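Local coordinates for protein ZYRO0G01672p (PDB 4U8T) that probably acts as a reader of N6-methyladenosine in mRNA, its YTH domain being bound here to methylated RNA, at residues Phe29-Ser34 against Ile71-Ser76; Val86-Ser91 against Lys113-Val118; Leu131-Asp136 against Glu148-Ile153. One frame throughout, in Å; residues are numbered along the deposited sequence.

Interaction 1 of 3, residues Phe29-Ser34 against Ile71-Ser76; sequences FVIKSS and IYLLFS. With nucleotides of chain G.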
# COMPACT_ATOMS: atom_id res chain seq x y z
N PHE A 29 -3.37 2.17 -4.87
CA PHE A 29 -4.15 1.01 -4.47
C PHE A 29 -4.11 0.84 -2.98
O PHE A 29 -3.12 1.08 -2.35
CB PHE A 29 -3.61 -0.25 -5.14
CG PHE A 29 -3.82 -0.27 -6.60
CD1 PHE A 29 -2.94 0.36 -7.44
CD2 PHE A 29 -4.88 -0.94 -7.14
CE1 PHE A 29 -3.14 0.35 -8.79
CE2 PHE A 29 -5.06 -0.97 -8.48
CZ PHE A 29 -4.20 -0.32 -9.31
N VAL A 30 -5.23 0.42 -2.42
CA VAL A 30 -5.27 -0.04 -1.07
C VAL A 30 -4.68 -1.42 -1.04
O VAL A 30 -5.02 -2.24 -1.89
CB VAL A 30 -6.69 -0.07 -0.58
CG1 VAL A 30 -6.79 -0.74 0.72
CG2 VAL A 30 -7.21 1.30 -0.53
N ILE A 31 -3.77 -1.69 -0.11
CA ILE A 31 -3.30 -3.04 0.16
C ILE A 31 -3.82 -3.49 1.51
O ILE A 31 -3.65 -2.80 2.50
CB ILE A 31 -1.77 -3.15 0.14
CG1 ILE A 31 -1.21 -2.98 -1.29
CG2 ILE A 31 -1.33 -4.45 0.76
CD1 ILE A 31 -1.69 -4.00 -2.31
N LYS A 32 -4.47 -4.64 1.58
CA LYS A 32 -4.93 -5.17 2.86
C LYS A 32 -4.09 -6.35 3.31
O LYS A 32 -3.58 -7.09 2.49
CB LYS A 32 -6.37 -5.58 2.75
CG LYS A 32 -7.33 -4.45 2.69
CD LYS A 32 -7.11 -3.58 3.87
CE LYS A 32 -8.36 -3.40 4.64
NZ LYS A 32 -8.18 -2.81 5.95
N SER A 33 -3.89 -6.49 4.61
CA SER A 33 -3.21 -7.67 5.14
C SER A 33 -3.97 -8.29 6.29
O SER A 33 -4.61 -7.60 7.06
CB SER A 33 -1.80 -7.35 5.58
OG SER A 33 -1.21 -8.50 6.14
N SER A 34 -3.97 -9.61 6.36
CA SER A 34 -4.64 -10.32 7.44
C SER A 34 -3.77 -10.38 8.68
O SER A 34 -4.17 -10.90 9.68
CB SER A 34 -4.99 -11.73 7.02
OG SER A 34 -3.82 -12.49 6.88
N ILE A 71 3.45 3.34 -8.76
CA ILE A 71 2.26 2.80 -8.12
C ILE A 71 2.44 2.82 -6.62
O ILE A 71 3.36 2.25 -6.08
CB ILE A 71 1.94 1.36 -8.58
CG1 ILE A 71 1.29 1.39 -9.96
CG2 ILE A 71 0.98 0.69 -7.64
CD1 ILE A 71 0.83 0.10 -10.40
N TYR A 72 1.54 3.54 -5.95
CA TYR A 72 1.56 3.67 -4.50
C TYR A 72 0.64 2.65 -3.87
O TYR A 72 -0.44 2.38 -4.34
CB TYR A 72 1.17 5.07 -4.10
CG TYR A 72 2.18 6.10 -4.50
CD1 TYR A 72 2.16 6.66 -5.76
CD2 TYR A 72 3.17 6.51 -3.62
CE1 TYR A 72 3.09 7.58 -6.13
CE2 TYR A 72 4.08 7.42 -3.98
CZ TYR A 72 4.05 7.97 -5.25
OH TYR A 72 4.98 8.90 -5.62
N LEU A 73 1.13 2.07 -2.80
CA LEU A 73 0.39 1.08 -2.04
C LEU A 73 0.11 1.64 -0.66
O LEU A 73 1.02 2.01 0.06
CB LEU A 73 1.18 -0.22 -1.97
CG LEU A 73 1.68 -0.84 -3.27
CD1 LEU A 73 2.60 -1.99 -2.98
CD2 LEU A 73 0.51 -1.31 -4.12
N LEU A 74 -1.15 1.70 -0.29
CA LEU A 74 -1.53 2.20 1.00
C LEU A 74 -1.93 1.03 1.87
O LEU A 74 -2.93 0.40 1.61
CB LEU A 74 -2.66 3.23 0.86
CG LEU A 74 -2.50 4.28 -0.28
CD1 LEU A 74 -3.61 5.30 -0.25
CD2 LEU A 74 -1.19 5.02 -0.29
N PHE A 75 -1.10 0.69 2.84
CA PHE A 75 -1.28 -0.52 3.64
C PHE A 75 -2.24 -0.37 4.83
O PHE A 75 -2.26 0.62 5.53
CB PHE A 75 0.06 -1.01 4.15
CG PHE A 75 0.86 -1.77 3.17
CD1 PHE A 75 1.53 -1.14 2.15
CD2 PHE A 75 1.00 -3.14 3.29
CE1 PHE A 75 2.28 -1.84 1.28
CE2 PHE A 75 1.74 -3.84 2.41
CZ PHE A 75 2.39 -3.20 1.40
N SER A 76 -3.01 -1.41 5.07
CA SER A 76 -3.96 -1.44 6.16
C SER A 76 -4.16 -2.86 6.64
O SER A 76 -4.50 -3.72 5.85
CB SER A 76 -5.28 -0.86 5.69
OG SER A 76 -6.31 -1.17 6.58
C2 6MZ G 4 -1.34 -11.57 4.31
C4 6MZ G 4 -2.90 -10.86 2.72
C5 6MZ G 4 -1.83 -10.64 1.77
O1P 6MZ G 4 -8.75 -15.24 -0.14
O2P 6MZ G 4 -10.71 -13.91 0.75
N9 6MZ G 4 -4.02 -10.52 2.10
N3 6MZ G 4 -2.59 -11.31 3.95
N1 6MZ G 4 -0.32 -11.40 3.48
C6 6MZ G 4 -0.47 -10.95 2.23
N6 6MZ G 4 0.58 -10.79 1.42
C9 6MZ G 4 1.88 -11.22 1.85
N7 6MZ G 4 -2.40 -10.19 0.65
C8 6MZ G 4 -3.73 -10.14 0.86
O5' 6MZ G 4 -8.33 -13.12 0.92
C5' 6MZ G 4 -8.17 -11.72 0.75
C4' 6MZ G 4 -7.47 -11.13 1.93
O4' 6MZ G 4 -6.10 -11.51 1.90
C1' 6MZ G 4 -5.36 -10.62 2.67
C2' 6MZ G 4 -6.12 -9.30 2.71
O2' 6MZ G 4 -6.39 -9.01 4.07
C3' 6MZ G 4 -7.42 -9.61 1.98
O3' 6MZ G 4 -8.53 -9.09 2.67
P 6MZ G 4 -9.39 -13.93 0.07
P C G 5 -9.66 -8.29 1.91
OP1 C G 5 -10.93 -9.01 2.05
OP2 C G 5 -9.13 -8.00 0.59
O5' C G 5 -9.76 -6.92 2.69
C5' C G 5 -10.50 -6.81 3.89
C4' C G 5 -11.45 -5.65 3.80
O4' C G 5 -12.44 -5.93 2.82
C3' C G 5 -12.23 -5.27 5.04
O3' C G 5 -11.45 -4.41 5.84
C2' C G 5 -13.47 -4.57 4.47
O2' C G 5 -13.27 -3.17 4.41
C1' C G 5 -13.54 -5.11 3.04
N1 C G 5 -14.76 -5.84 2.68
C2 C G 5 -15.31 -5.40 1.48
O2 C G 5 -14.76 -4.47 0.89
N3 C G 5 -16.40 -5.99 0.98
C4 C G 5 -16.93 -6.98 1.64
N4 C G 5 -18.02 -7.50 1.10
C5 C G 5 -16.39 -7.45 2.87
C6 C G 5 -15.29 -6.87 3.37
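Phe-29, Ile-31 and Ser-33 trade five backbone hydrogen bonds with Tyr-72, Leu-74 and Ser-76. The straightest runs from Ile-31 N to Leu-74 O (2.8 Å, 171° at the hydrogen); the most bent, from Ser-76 N to Ile-31 O, has 137° at the hydrogen. Among the apolar contacts, Ile-31 splits its branches: CG1, lying beside its own backbone N (chi1 -70°), packs against Leu-73 CB at 3.7 Å, while CG2 sits over one face of the Phe-75 ring, 3.9 Å from its centroid. Phe-29 CD1 meets Ile-71 CG2 at 3.9 Å. The two strands are parallel neighbours in the mixed sheet of the YTH domain, close to the centre of the chain, joined by a long connection through helix 36-45, the short outer strand 47-48 and helix 52-63; Leu-58 of the latter helix covers Phe-29 and Ile-31. Polar side chains meet where the strands approach the RNA. Lys-32, bent at chi2 and chi3, folds over Ser-76 and gives NZ to Ser-76 OG (2.6 Å), with an RNA phosphate as its salt-bridge partner. An alanine here would probably leave that phosphate without its positive mate and open a gap beside cytidine 5 of chain G. Past the strand, Ser-34 OG makes a weak hydrogen bond to N3 of the methylated adenosine, nucleotide 4 of chain G, at 3.4 Å.

Interaction 2 of 3, residues Val86-Ser91 against Lys113-Val118; sequences VAEMSS and KVRWIV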
# COMPACT_ATOMS: atom_id res chain seq x y z
N VAL A 86 2.85 3.54 3.64
CA VAL A 86 2.82 3.75 2.20
C VAL A 86 4.05 3.18 1.56
O VAL A 86 5.14 3.45 2.01
CB VAL A 86 2.74 5.24 1.86
CG1 VAL A 86 2.68 5.45 0.37
CG2 VAL A 86 1.54 5.83 2.51
N ALA A 87 3.89 2.43 0.48
CA ALA A 87 5.02 1.91 -0.26
C ALA A 87 4.86 2.15 -1.75
O ALA A 87 3.78 2.39 -2.22
CB ALA A 87 5.19 0.46 0.02
N GLU A 88 5.96 2.12 -2.50
CA GLU A 88 5.90 2.09 -3.95
C GLU A 88 6.24 0.72 -4.48
O GLU A 88 6.99 0.02 -3.86
CB GLU A 88 6.88 3.06 -4.59
CG GLU A 88 6.95 4.42 -4.01
CD GLU A 88 8.10 5.17 -4.60
OE1 GLU A 88 8.93 4.51 -5.25
OE2 GLU A 88 8.16 6.41 -4.43
N MSE A 89 5.70 0.36 -5.64
CA MSE A 89 6.20 -0.79 -6.35
C MSE A 89 7.53 -0.39 -6.96
O MSE A 89 7.72 0.74 -7.37
CB MSE A 89 5.22 -1.26 -7.42
CG MSE A 89 3.97 -1.90 -6.88
SE MSE A 89 2.73 -2.65 -8.19
CE MSE A 89 3.67 -4.22 -8.68
N SER A 90 8.48 -1.31 -7.00
CA SER A 90 9.77 -0.99 -7.57
C SER A 90 10.17 -2.12 -8.50
O SER A 90 11.28 -2.18 -8.99
CB SER A 90 10.83 -0.75 -6.50
OG SER A 90 10.96 -1.84 -5.65
N SER A 91 9.25 -3.03 -8.70
CA SER A 91 9.44 -4.04 -9.69
C SER A 91 8.10 -4.60 -10.11
O SER A 91 7.10 -4.37 -9.46
CB SER A 91 10.34 -5.14 -9.16
OG SER A 91 9.58 -6.17 -8.56
N LYS A 113 9.05 -6.31 -5.78
CA LYS A 113 9.81 -5.42 -4.91
C LYS A 113 9.02 -4.20 -4.58
O LYS A 113 8.31 -3.65 -5.42
CB LYS A 113 11.14 -5.03 -5.56
CG LYS A 113 12.11 -6.17 -5.65
CD LYS A 113 13.40 -5.79 -6.29
CE LYS A 113 14.37 -6.95 -6.16
NZ LYS A 113 15.71 -6.73 -6.76
N VAL A 114 9.17 -3.75 -3.35
CA VAL A 114 8.54 -2.52 -2.88
C VAL A 114 9.56 -1.65 -2.18
O VAL A 114 10.54 -2.13 -1.64
CB VAL A 114 7.35 -2.78 -1.91
CG1 VAL A 114 6.19 -3.42 -2.61
CG2 VAL A 114 7.77 -3.61 -0.74
N ARG A 115 9.37 -0.36 -2.27
CA ARG A 115 10.19 0.59 -1.55
C ARG A 115 9.34 1.37 -0.54
O ARG A 115 8.40 2.05 -0.92
CB ARG A 115 10.93 1.46 -2.56
CG ARG A 115 12.29 0.84 -2.85
CD ARG A 115 12.93 1.18 -4.19
NE ARG A 115 12.79 2.58 -4.58
CZ ARG A 115 13.05 3.03 -5.80
NH1 ARG A 115 12.87 4.31 -6.09
NH2 ARG A 115 13.52 2.20 -6.73
N TRP A 116 9.57 1.16 0.74
CA TRP A 116 8.77 1.85 1.76
C TRP A 116 9.11 3.34 1.93
O TRP A 116 10.26 3.74 1.94
CB TRP A 116 8.87 1.08 3.08
CG TRP A 116 7.96 -0.11 3.09
CD1 TRP A 116 8.19 -1.31 2.50
CD2 TRP A 116 6.67 -0.19 3.67
NE1 TRP A 116 7.14 -2.14 2.69
CE2 TRP A 116 6.18 -1.48 3.40
CE3 TRP A 116 5.87 0.68 4.40
CZ2 TRP A 116 4.93 -1.89 3.83
CZ3 TRP A 116 4.64 0.26 4.83
CH2 TRP A 116 4.18 -1.01 4.55
N ILE A 117 8.07 4.15 2.03
CA ILE A 117 8.13 5.61 2.09
C ILE A 117 7.66 6.19 3.42
O ILE A 117 8.27 7.09 3.98
CB ILE A 117 7.22 6.25 1.05
CG1 ILE A 117 7.67 6.01 -0.36
CG2 ILE A 117 7.12 7.73 1.24
CD1 ILE A 117 6.72 6.69 -1.26
N VAL A 118 6.52 5.69 3.87
CA VAL A 118 5.87 6.15 5.07
C VAL A 118 5.59 4.97 5.96
O VAL A 118 5.10 3.96 5.51
CB VAL A 118 4.54 6.85 4.77
CG1 VAL A 118 3.98 7.45 6.02
CG2 VAL A 118 4.73 7.90 3.74
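Val-86 O takes two donors at once: Ile-117 N at 3.0 Å and Val-118 N, both in the carbonyl plane, the second on a lone pair. Val-86 N in turn reaches Val-118 O, so two residues of one strand face a single residue of the other, a classic beta bulge. Beyond it the antiparallel ladder resumes. Glu-88 and Arg-115 form a hydrogen-bonded pair, with Glu-88 N on Arg-115 O and Arg-115 N on Glu-88 O, 2.9 Å each. Ser-90 N then gives to Lys-113 O at 2.8 Å. The last rung uses a side chain: Lys-113 N points at Ser-91 OG (2.8 Å, 171° at the hydrogen), the hydroxyl standing in for a backbone acceptor.

The charged ends are matched less directly. Glu-88 OE1 comes only within 4.0 Å of Arg-115 NH1, well out of the guanidinium plane, so attraction between charges is all that this pair offers; the salt bridge of the carboxylate is made by OE2 with Lys-70. On the other side of the sheet, Ala-87 CB rests over one face of the Trp-116 five-membered ring, 4.0 Å from its centroid, and Trp-116 NE1 is satisfied by Ser-42 OG of helix 36-45. On the face of Glu-88, Val-86 and Val-118 lie side by side and pack against Phe-161 of helix 151-161, while strand 71-77 borders the 86-91 segment along its other edge, bonded to Ala-87 and Met-89.

Interaction 3 of 3, residues Leu131-Asp136 against Glu148-Ile153; sequences LIPAND and EIPATI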
# COMPACT_ATOMS: atom_id res chain seq x y z
N LEU A 131 -14.74 9.22 -0.04
CA LEU A 131 -15.65 8.28 -0.65
C LEU A 131 -15.12 7.91 -2.01
O LEU A 131 -14.66 8.76 -2.74
CB LEU A 131 -17.04 8.88 -0.73
CG LEU A 131 -17.65 9.39 0.58
CD1 LEU A 131 -19.03 9.96 0.35
CD2 LEU A 131 -17.72 8.30 1.65
N ILE A 132 -15.17 6.63 -2.36
CA ILE A 132 -14.58 6.18 -3.60
C ILE A 132 -15.69 6.04 -4.66
O ILE A 132 -16.56 5.21 -4.52
CB ILE A 132 -13.82 4.85 -3.38
CG1 ILE A 132 -12.65 5.01 -2.40
CG2 ILE A 132 -13.41 4.20 -4.69
CD1 ILE A 132 -11.74 6.18 -2.65
N PRO A 133 -15.68 6.88 -5.70
CA PRO A 133 -16.73 6.92 -6.71
C PRO A 133 -16.95 5.61 -7.44
O PRO A 133 -18.08 5.33 -7.76
CB PRO A 133 -16.22 7.97 -7.69
CG PRO A 133 -15.32 8.75 -6.98
CD PRO A 133 -14.65 7.89 -5.99
N ALA A 134 -15.90 4.86 -7.74
CA ALA A 134 -16.03 3.62 -8.50
C ALA A 134 -16.31 2.43 -7.60
O ALA A 134 -16.40 1.30 -8.05
CB ALA A 134 -14.79 3.38 -9.31
N ASN A 135 -16.44 2.69 -6.31
CA ASN A 135 -16.77 1.68 -5.35
C ASN A 135 -18.05 2.00 -4.63
O ASN A 135 -18.13 1.89 -3.42
CB ASN A 135 -15.63 1.54 -4.35
CG ASN A 135 -15.72 0.29 -3.53
OD1 ASN A 135 -16.21 -0.74 -3.99
ND2 ASN A 135 -15.21 0.36 -2.31
N ASP A 136 -19.05 2.43 -5.38
CA ASP A 136 -20.41 2.67 -4.90
C ASP A 136 -20.43 3.69 -3.78
O ASP A 136 -21.25 3.61 -2.86
CB ASP A 136 -21.05 1.38 -4.42
CG ASP A 136 -22.54 1.45 -4.48
OD1 ASP A 136 -23.00 2.12 -5.40
OD2 ASP A 136 -23.24 0.89 -3.61
N GLU A 148 -8.55 0.23 -6.10
CA GLU A 148 -7.91 1.41 -6.65
C GLU A 148 -8.56 2.71 -6.16
O GLU A 148 -9.77 2.80 -6.02
CB GLU A 148 -7.92 1.38 -8.18
CG GLU A 148 -7.20 2.58 -8.77
CD GLU A 148 -6.90 2.49 -10.24
OE1 GLU A 148 -7.31 1.52 -10.90
OE2 GLU A 148 -6.25 3.42 -10.74
N ILE A 149 -7.71 3.70 -5.92
CA ILE A 149 -8.11 5.00 -5.43
C ILE A 149 -7.81 6.06 -6.47
O ILE A 149 -6.74 6.06 -7.07
CB ILE A 149 -7.36 5.33 -4.14
CG1 ILE A 149 -7.41 4.16 -3.21
CG2 ILE A 149 -7.92 6.54 -3.46
CD1 ILE A 149 -6.27 4.20 -2.27
N PRO A 150 -8.76 6.97 -6.71
CA PRO A 150 -8.48 8.03 -7.68
C PRO A 150 -7.35 8.95 -7.20
O PRO A 150 -7.20 9.14 -6.00
CB PRO A 150 -9.81 8.78 -7.78
CG PRO A 150 -10.80 7.85 -7.33
CD PRO A 150 -10.16 7.01 -6.28
N ALA A 151 -6.64 9.56 -8.14
CA ALA A 151 -5.43 10.33 -7.86
C ALA A 151 -5.62 11.54 -6.95
O ALA A 151 -4.84 11.76 -6.04
CB ALA A 151 -4.82 10.78 -9.14
N THR A 152 -6.61 12.35 -7.22
CA THR A 152 -6.79 13.55 -6.42
C THR A 152 -7.16 13.17 -4.97
O THR A 152 -6.67 13.78 -4.03
CB THR A 152 -7.83 14.49 -7.06
OG1 THR A 152 -8.12 15.56 -6.16
CG2 THR A 152 -9.10 13.74 -7.39
N ILE A 153 -8.05 12.19 -4.79
CA ILE A 153 -8.34 11.70 -3.45
C ILE A 153 -7.10 11.15 -2.78
O ILE A 153 -6.88 11.38 -1.62
CB ILE A 153 -9.46 10.66 -3.49
CG1 ILE A 153 -10.80 11.36 -3.65
CG2 ILE A 153 -9.52 9.90 -2.21
CD1 ILE A 153 -11.94 10.46 -4.03
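Pro-133 and Pro-150 bring their rings together atom to atom, and no aromatic ring takes part: Pro-133 CD stands 4.1 Å from Pro-150 CG, the two rings set at a slant to each other. Pro-150 CD meets Ile-132 CD1 at 4.0 Å. Among the flat peptide groups, the Leu-131 carbonyl has Ile-153 CD1 lying 3.5 Å from its O, a van der Waals touch, and the Glu-148 carbonyl O lies near Ile-132 CG2.

Ile-132 does most of the work. CG1 lies beside its own backbone N and the chain bends again at chi2 (-48°), which carries CD1 across to the other segment. There it meets Ile-149 CG2 at 3.9 Å as well as the Pro-150 ring, with Ile-153 CG2 a little farther off. From the first turn of the helix, the Ile-153 side chain reaches back, its CD1 coming 4.2 Å from Pro-133 CD. The side-chain contacts are thus apolar, with two backbone carbonyl oxygens approached by methyl groups.

Polar groups are served elsewhere. The Glu-148 carboxylate makes a salt bridge with Arg-27, and Ile-149 pairs through its backbone with Phe-28, which places this short strand at the border of the main sheet. On the other segment, Asn-135 N bonds to Ile-132 O at 3.1 Å and closes a tight turn through Pro-133 and Ala-134, with backbone angles of a type I beta turn; the Ile-132 backbone also hydrogen-bonds to Lys-138 in the small two-stranded sheet. Pro-150 occupies the N-cap position. This is the strand-to-helix junction of the YTH domain, where edge strand 148-149 passes through a proline into helix 151-161 and a beta turn packs over the corner.

From the N terminus, interaction 1 comes first: it pairs segments 29-34 and 71-76 and closes a 36-residue loop holding helices 36-45 and 52-63 and strand 47-48. The chain then turns back into strand 82-94, and interaction 2 closes the next loop by joining it to strand 111-123. Interaction 3 comes last, across the excursion between 131-136 and 148-153. The three follow in series, with neither nesting nor crossing. All three reach the mixed sheet, interaction 3 only through strand 148-149: Leu-73 N to Ala-87 O, probably a hydrogen bond, links interactions 1 and 2, and Ile-149 packs on Val-30 and Leu-74 to link 1 and 3. Interactions 2 and 3 stay apart, on opposite sides of the chain's centre.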